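PDB 3F3B: phage-like element PBSX protein xkdH from Bacillus subtilis, which is of unknown function but, as a product of a defective prophage, is probably a component of the phage-like particle or its assembly. Local coordinates for residues 72-77 with 86-91; 76-81 with 101-106. One frame throughout, in Å; residues are numbered along the deposited sequence.

From the N terminus, strands 9-19 and 48-61 are laid down before strand 66-77, on whose second half both contacts begin. Contact 1 closes a short loop of eight residues: the chain turns back and enters strand 87-90, which faces 72-77 across the interior of the barrel. Contact 2 starts where contact 1 leaves off, sharing Phe76 and Pro77, and closes a longer excursion through strands 87-90 and 93-97 to 101-106. Because segment 86-91 falls inside that second loop, the two closures interleave rather than nest. One ties opposite walls together through the core; the other, about 12 Å away between centres, sets a turn against a hairpin, strand and loop, at the surface.

Contact 1: residues 72-77 with 86-91; sequences FLVHFP and DKIIWE. With PO4 (phosphate ion), chain B.
Ile88 projects across the interior of a closed, curled antiparallel beta-barrel to meet Val74 and Phe76 on the opposite wall. Strands 72-77 and 87-90 are not sheet neighbours: their axes pass 12.0 Å apart and run nearly perpendicular, at 93°, so the gap is bridged entirely by side chains. The two branches of Ile88 divide the work. CG1 lies between the backbone N and carbonyl carbon, and the chain then runs on extended, carrying the CD1 methyl of Ile88 to 4.4 Å from Val74 CG2. The other branch ends at the rim of the Phe76 ring, near its plane, with Ile88 CG2 4.5 Å from Phe76 CZ. Val74 also serves its own strand, laying CG1 over one face of the same phenyl ring. Separations of this size mark a light meeting of two walls whose side chains also pack against others: Phe76 touches Cys11 and Ile13, for example. Farther back along strand 66-77, Phe72 CZ approaches Trp90 CE3 at 4.3 Å, the ring planes being steeply inclined at 78°. Phe52 joins this pair, stacked on Phe72 and edge-to-face with Trp90. With CG of Trp90 anti to the backbone N (chi1 168°), the benzo ring comes to Phe72 while the pyrrole N-H is directed to a phosphate ion, probably acquired from the crystallisation liquor. His9 ND1 and Arg10 N bind the same ion. Glu91 brings OE1 to 3.0 Å from phosphate O1 and holds OE2 above one face of the indole, toward its rim. The hydrogen bond from Trp90 NE1 to phosphate O4, 2.8 Å long, is nearly straight, O4 lying at the indole edge in the ring plane.

Contact 2: residues 76-81 with 101-106; sequences FPLSAD and KRIRHH
Leu78 sets its CB over one face of the His106 imidazole, and its CD2 methyl meets the ring near the ND1-CE1 bond, 3.5 Å from His106 CE1. The two side chains cross at about a right angle, with CB over the face and CD2 at the rim. The other methyl turns to the strand: Leu78 CD1 lies 4.1 Å from both CG1 and CG2 of Ile103, touching the fork of that side chain at two points. The His106 carbonyl O also comes close, 3.6 Å from Leu78 CB. With CG of His106 anti to the backbone N (chi1 -164°), the imidazole folds back toward Leu78. Lys101, at the other end of the segment, gives its NZ to Ile82 O and lies against the Trp108 ring, whose NE1 in turn bonds to Leu78 O. Leu78 occupies the second position of a type I beta turn, closed by Ala80 N to Pro77 O at 3.1 Å. His105 and His106, both with positive phi, reverse the chain between strands 102-104 and 107-114. The contact thus packs a type I turn on the strand and two-residue loop, its angles close to type I', of a beta-hairpin at the barrel's surface.

Contact 1: residues 72-77 with 86-91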
loop_
_atom_site.group_PDB
_atom_site.type_symbol
_atom_site.label_atom_id
_atom_site.label_comp_id
_atom_site.label_asym_id
_atom_site.label_seq_id
_atom_site.Cartn_x
_atom_site.Cartn_y
_atom_site.Cartn_z
ATOM N N PHE A 72 -1.503 1.503 10.096
ATOM C CA PHE A 72 -2.480 0.628 10.707
ATOM C C PHE A 72 -2.289 -0.772 10.192
ATOM O O PHE A 72 -1.724 -0.989 9.121
ATOM C CB PHE A 72 -3.920 1.077 10.416
ATOM C CG PHE A 72 -4.110 1.721 9.072
ATOM C CD1 PHE A 72 -4.077 3.110 8.941
ATOM C CD2 PHE A 72 -4.342 0.949 7.941
ATOM C CE1 PHE A 72 -4.275 3.717 7.703
ATOM C CE2 PHE A 72 -4.541 1.549 6.694
ATOM C CZ PHE A 72 -4.507 2.935 6.579
ATOM N N LEU A 73 -2.742 -1.730 10.980
ATOM C CA LEU A 73 -2.650 -3.112 10.591
ATOM C C LEU A 73 -3.913 -3.375 9.783
ATOM O O LEU A 73 -5.028 -3.298 10.316
ATOM C CB LEU A 73 -2.613 -3.998 11.834
ATOM C CG LEU A 73 -2.589 -5.499 11.585
ATOM C CD1 LEU A 73 -1.346 -5.856 10.804
ATOM C CD2 LEU A 73 -2.624 -6.239 12.917
ATOM N N VAL A 74 -3.747 -3.661 8.495
ATOM C CA VAL A 74 -4.890 -3.929 7.636
ATOM C C VAL A 74 -5.256 -5.404 7.632
ATOM O O VAL A 74 -4.379 -6.256 7.577
ATOM C CB VAL A 74 -4.622 -3.524 6.177
ATOM C CG1 VAL A 74 -5.918 -3.605 5.395
ATOM C CG2 VAL A 74 -4.038 -2.115 6.111
ATOM N N HIS A 75 -6.553 -5.695 7.691
ATOM C CA HIS A 75 -7.051 -7.067 7.661
ATOM C C HIS A 75 -7.818 -7.216 6.351
ATOM O O HIS A 75 -8.771 -6.477 6.106
ATOM C CB HIS A 75 -7.985 -7.323 8.840
ATOM C CG HIS A 75 -7.358 -7.062 10.171
ATOM N ND1 HIS A 75 -6.868 -5.826 10.530
ATOM C CD2 HIS A 75 -7.145 -7.876 11.233
ATOM C CE1 HIS A 75 -6.382 -5.888 11.758
ATOM N NE2 HIS A 75 -6.539 -7.120 12.206
ATOM N N PHE A 76 -7.387 -8.164 5.521
ATOM C CA PHE A 76 -7.977 -8.417 4.209
ATOM C C PHE A 76 -8.543 -9.819 4.109
ATOM O O PHE A 76 -8.113 -10.729 4.824
ATOM C CB PHE A 76 -6.917 -8.334 3.117
ATOM C CG PHE A 76 -6.396 -6.959 2.844
ATOM C CD1 PHE A 76 -7.153 -6.046 2.128
ATOM C CD2 PHE A 76 -5.088 -6.620 3.195
ATOM C CE1 PHE A 76 -6.618 -4.830 1.756
ATOM C CE2 PHE A 76 -4.544 -5.401 2.823
ATOM C CZ PHE A 76 -5.309 -4.506 2.102
ATOM N N PRO A 77 -9.496 -10.023 3.185
ATOM C CA PRO A 77 -10.090 -11.348 3.005
ATOM C C PRO A 77 -8.966 -12.206 2.447
ATOM O O PRO A 77 -8.097 -11.701 1.743
ATOM C CB PRO A 77 -11.176 -11.111 1.959
ATOM C CG PRO A 77 -11.487 -9.650 2.076
ATOM C CD PRO A 77 -10.126 -9.042 2.287
ATOM N N ASP A 86 2.762 -3.119 -1.883
ATOM C CA ASP A 86 1.534 -2.816 -2.601
ATOM C C ASP A 86 1.181 -1.395 -2.215
ATOM O O ASP A 86 1.506 -0.960 -1.106
ATOM C CB ASP A 86 0.370 -3.683 -2.123
ATOM C CG ASP A 86 0.213 -4.941 -2.913
ATOM O OD1 ASP A 86 0.959 -5.118 -3.905
ATOM O OD2 ASP A 86 -0.665 -5.748 -2.533
ATOM N N LYS A 87 0.520 -0.675 -3.111
ATOM C CA LYS A 87 0.069 0.672 -2.790
ATOM C C LYS A 87 -1.443 0.571 -2.659
ATOM O O LYS A 87 -2.115 0.084 -3.570
ATOM C CB LYS A 87 0.406 1.670 -3.900
ATOM C CG LYS A 87 -0.233 3.050 -3.680
ATOM C CD LYS A 87 0.247 4.096 -4.684
ATOM C CE LYS A 87 -0.193 3.771 -6.104
ATOM N NZ LYS A 87 0.276 4.801 -7.062
ATOM N N ILE A 88 -1.984 0.989 -1.524
ATOM C CA ILE A 88 -3.426 0.941 -1.366
ATOM C C ILE A 88 -3.933 2.366 -1.217
ATOM O O ILE A 88 -3.288 3.207 -0.586
ATOM C CB ILE A 88 -3.871 0.103 -0.137
ATOM C CG1 ILE A 88 -3.543 0.848 1.160
ATOM C CG2 ILE A 88 -3.202 -1.270 -0.171
ATOM C CD1 ILE A 88 -4.160 0.223 2.399
ATOM N N ILE A 89 -5.082 2.631 -1.829
ATOM C CA ILE A 89 -5.700 3.943 -1.778
ATOM C C ILE A 89 -6.976 3.836 -0.949
ATOM O O ILE A 89 -7.909 3.123 -1.324
ATOM C CB ILE A 89 -6.090 4.433 -3.183
ATOM C CG1 ILE A 89 -4.889 4.355 -4.138
ATOM C CG2 ILE A 89 -6.652 5.845 -3.091
ATOM C CD1 ILE A 89 -3.821 5.390 -3.912
ATOM N N TRP A 90 -7.002 4.532 0.183
ATOM C CA TRP A 90 -8.166 4.539 1.056
ATOM C C TRP A 90 -8.519 5.992 1.318
ATOM O O TRP A 90 -7.705 6.749 1.850
ATOM C CB TRP A 90 -7.861 3.834 2.374
ATOM C CG TRP A 90 -8.919 4.057 3.416
ATOM C CD1 TRP A 90 -10.215 3.622 3.381
ATOM C CD2 TRP A 90 -8.779 4.805 4.630
ATOM N NE1 TRP A 90 -10.891 4.053 4.500
ATOM C CE2 TRP A 90 -10.034 4.784 5.283
ATOM C CE3 TRP A 90 -7.713 5.495 5.229
ATOM C CZ2 TRP A 90 -10.255 5.426 6.508
ATOM C CZ3 TRP A 90 -7.932 6.134 6.449
ATOM C CH2 TRP A 90 -9.197 6.094 7.074
ATOM N N GLU A 91 -9.728 6.380 0.922
ATOM C CA GLU A 91 -10.206 7.747 1.094
ATOM C C GLU A 91 -9.239 8.787 0.546
ATOM O O GLU A 91 -8.910 9.770 1.208
ATOM C CB GLU A 91 -10.500 8.018 2.571
ATOM C CG GLU A 91 -11.788 7.364 3.049
ATOM C CD GLU A 91 -12.050 7.594 4.520
ATOM O OE1 GLU A 91 -13.157 7.238 4.986
ATOM O OE2 GLU A 91 -11.147 8.124 5.212
HETATM P P PO4 B . -14.465 3.989 3.545
HETATM O O1 PO4 B . -14.242 5.318 2.912
HETATM O O2 PO4 B . -15.906 3.827 3.867
HETATM O O3 PO4 B . -14.043 2.920 2.608
HETATM O O4 PO4 B . -13.669 3.897 4.794
#

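Contact 2: residues 76-81 with 101-106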
loop_
_atom_site.group_PDB
_atom_site.type_symbol
_atom_site.label_atom_id
_atom_site.label_comp_id
_atom_site.label_asym_id
_atom_site.label_seq_id
_atom_site.Cartn_x
_atom_site.Cartn_y
_atom_site.Cartn_z
ATOM N N PHE A 76 -7.387 -8.164 5.521
ATOM C CA PHE A 76 -7.977 -8.417 4.209
ATOM C C PHE A 76 -8.543 -9.819 4.109
ATOM O O PHE A 76 -8.113 -10.729 4.824
ATOM C CB PHE A 76 -6.917 -8.334 3.117
ATOM C CG PHE A 76 -6.396 -6.959 2.844
ATOM C CD1 PHE A 76 -7.153 -6.046 2.128
ATOM C CD2 PHE A 76 -5.088 -6.620 3.195
ATOM C CE1 PHE A 76 -6.618 -4.830 1.756
ATOM C CE2 PHE A 76 -4.544 -5.401 2.823
ATOM C CZ PHE A 76 -5.309 -4.506 2.102
ATOM N N PRO A 77 -9.496 -10.023 3.185
ATOM C CA PRO A 77 -10.090 -11.348 3.005
ATOM C C PRO A 77 -8.966 -12.206 2.447
ATOM O O PRO A 77 -8.097 -11.701 1.743
ATOM C CB PRO A 77 -11.176 -11.111 1.959
ATOM C CG PRO A 77 -11.487 -9.650 2.076
ATOM C CD PRO A 77 -10.126 -9.042 2.287
ATOM N N LEU A 78 -8.987 -13.495 2.750
ATOM C CA LEU A 78 -7.951 -14.404 2.279
ATOM C C LEU A 78 -7.924 -14.502 0.747
ATOM O O LEU A 78 -6.868 -14.712 0.147
ATOM C CB LEU A 78 -8.165 -15.792 2.892
ATOM C CG LEU A 78 -6.890 -16.588 3.174
ATOM C CD1 LEU A 78 -6.036 -15.830 4.179
ATOM C CD2 LEU A 78 -7.251 -17.954 3.721
ATOM N N SER A 79 -9.083 -14.341 0.120
ATOM C CA SER A 79 -9.189 -14.410 -1.332
ATOM C C SER A 79 -8.490 -13.243 -2.026
ATOM O O SER A 79 -8.242 -13.288 -3.233
ATOM C CB SER A 79 -10.661 -14.431 -1.749
ATOM O OG SER A 79 -11.310 -13.240 -1.329
ATOM N N ALA A 80 -8.180 -12.198 -1.270
ATOM C CA ALA A 80 -7.513 -11.028 -1.832
ATOM C C ALA A 80 -6.030 -11.274 -2.152
ATOM O O ALA A 80 -5.347 -12.004 -1.439
ATOM C CB ALA A 80 -7.650 -9.851 -0.872
ATOM N N ASP A 81 -5.549 -10.653 -3.229
ATOM C CA ASP A 81 -4.150 -10.767 -3.669
ATOM C C ASP A 81 -3.366 -9.653 -2.975
ATOM O O ASP A 81 -3.364 -8.507 -3.429
ATOM C CB ASP A 81 -4.064 -10.582 -5.189
ATOM C CG ASP A 81 -2.671 -10.863 -5.754
ATOM O OD1 ASP A 81 -1.655 -10.491 -5.128
ATOM O OD2 ASP A 81 -2.593 -11.448 -6.855
ATOM N N LYS A 101 3.451 -9.794 5.629
ATOM C CA LYS A 101 2.046 -10.075 5.868
ATOM C C LYS A 101 1.957 -11.460 6.492
ATOM O O LYS A 101 2.948 -12.185 6.548
ATOM C CB LYS A 101 1.252 -10.055 4.559
ATOM C CG LYS A 101 1.593 -11.174 3.598
ATOM C CD LYS A 101 0.593 -11.259 2.456
ATOM C CE LYS A 101 0.929 -12.428 1.523
ATOM N NZ LYS A 101 -0.136 -12.691 0.506
ATOM N N ARG A 102 0.776 -11.828 6.966
ATOM C CA ARG A 102 0.593 -13.143 7.569
ATOM C C ARG A 102 -0.876 -13.478 7.723
ATOM O O ARG A 102 -1.737 -12.606 7.615
ATOM C CB ARG A 102 1.297 -13.222 8.926
ATOM C CG ARG A 102 0.720 -12.349 10.024
ATOM C CD ARG A 102 1.785 -12.113 11.099
ATOM N NE ARG A 102 1.258 -11.515 12.323
ATOM C CZ ARG A 102 0.680 -12.203 13.303
ATOM N NH1 ARG A 102 0.554 -13.522 13.209
ATOM N NH2 ARG A 102 0.233 -11.570 14.383
ATOM N N ILE A 103 -1.150 -14.754 7.968
ATOM C CA ILE A 103 -2.509 -15.241 8.126
ATOM C C ILE A 103 -2.897 -15.447 9.586
ATOM O O ILE A 103 -2.197 -16.115 10.348
ATOM C CB ILE A 103 -2.691 -16.568 7.381
ATOM C CG1 ILE A 103 -2.381 -16.363 5.901
ATOM C CG2 ILE A 103 -4.101 -17.090 7.569
ATOM C CD1 ILE A 103 -2.221 -17.647 5.132
ATOM N N ARG A 104 -4.020 -14.850 9.963
ATOM C CA ARG A 104 -4.561 -14.969 11.307
ATOM C C ARG A 104 -6.064 -14.742 11.179
ATOM O O ARG A 104 -6.505 -13.781 10.542
ATOM C CB ARG A 104 -3.945 -13.927 12.249
ATOM C CG ARG A 104 -3.855 -14.407 13.695
ATOM C CD ARG A 104 -3.618 -13.277 14.699
ATOM N NE ARG A 104 -4.745 -12.344 14.742
ATOM C CZ ARG A 104 -4.893 -11.384 15.650
ATOM N NH1 ARG A 104 -3.990 -11.226 16.604
ATOM N NH2 ARG A 104 -5.939 -10.570 15.593
ATOM N N HIS A 105 -6.844 -15.645 11.763
ATOM C CA HIS A 105 -8.299 -15.555 11.716
ATOM C C HIS A 105 -8.815 -15.578 10.289
ATOM O O HIS A 105 -9.761 -14.867 9.960
ATOM C CB HIS A 105 -8.778 -14.275 12.406
ATOM C CG HIS A 105 -8.456 -14.222 13.867
ATOM N ND1 HIS A 105 -8.436 -13.043 14.581
ATOM C CD2 HIS A 105 -8.146 -15.201 14.748
ATOM C CE1 HIS A 105 -8.125 -13.299 15.840
ATOM N NE2 HIS A 105 -7.943 -14.602 15.967
ATOM N N HIS A 106 -8.181 -16.386 9.445
ATOM C CA HIS A 106 -8.584 -16.533 8.049
ATOM C C HIS A 106 -8.474 -15.232 7.248
ATOM O O HIS A 106 -9.157 -15.052 6.239
ATOM C CB HIS A 106 -10.023 -17.063 7.994
ATOM C CG HIS A 106 -10.421 -17.620 6.661
ATOM N ND1 HIS A 106 -9.787 -18.702 6.086
ATOM C CD2 HIS A 106 -11.417 -17.274 5.811
ATOM C CE1 HIS A 106 -10.380 -19.002 4.943
ATOM N NE2 HIS A 106 -11.373 -18.151 4.754
#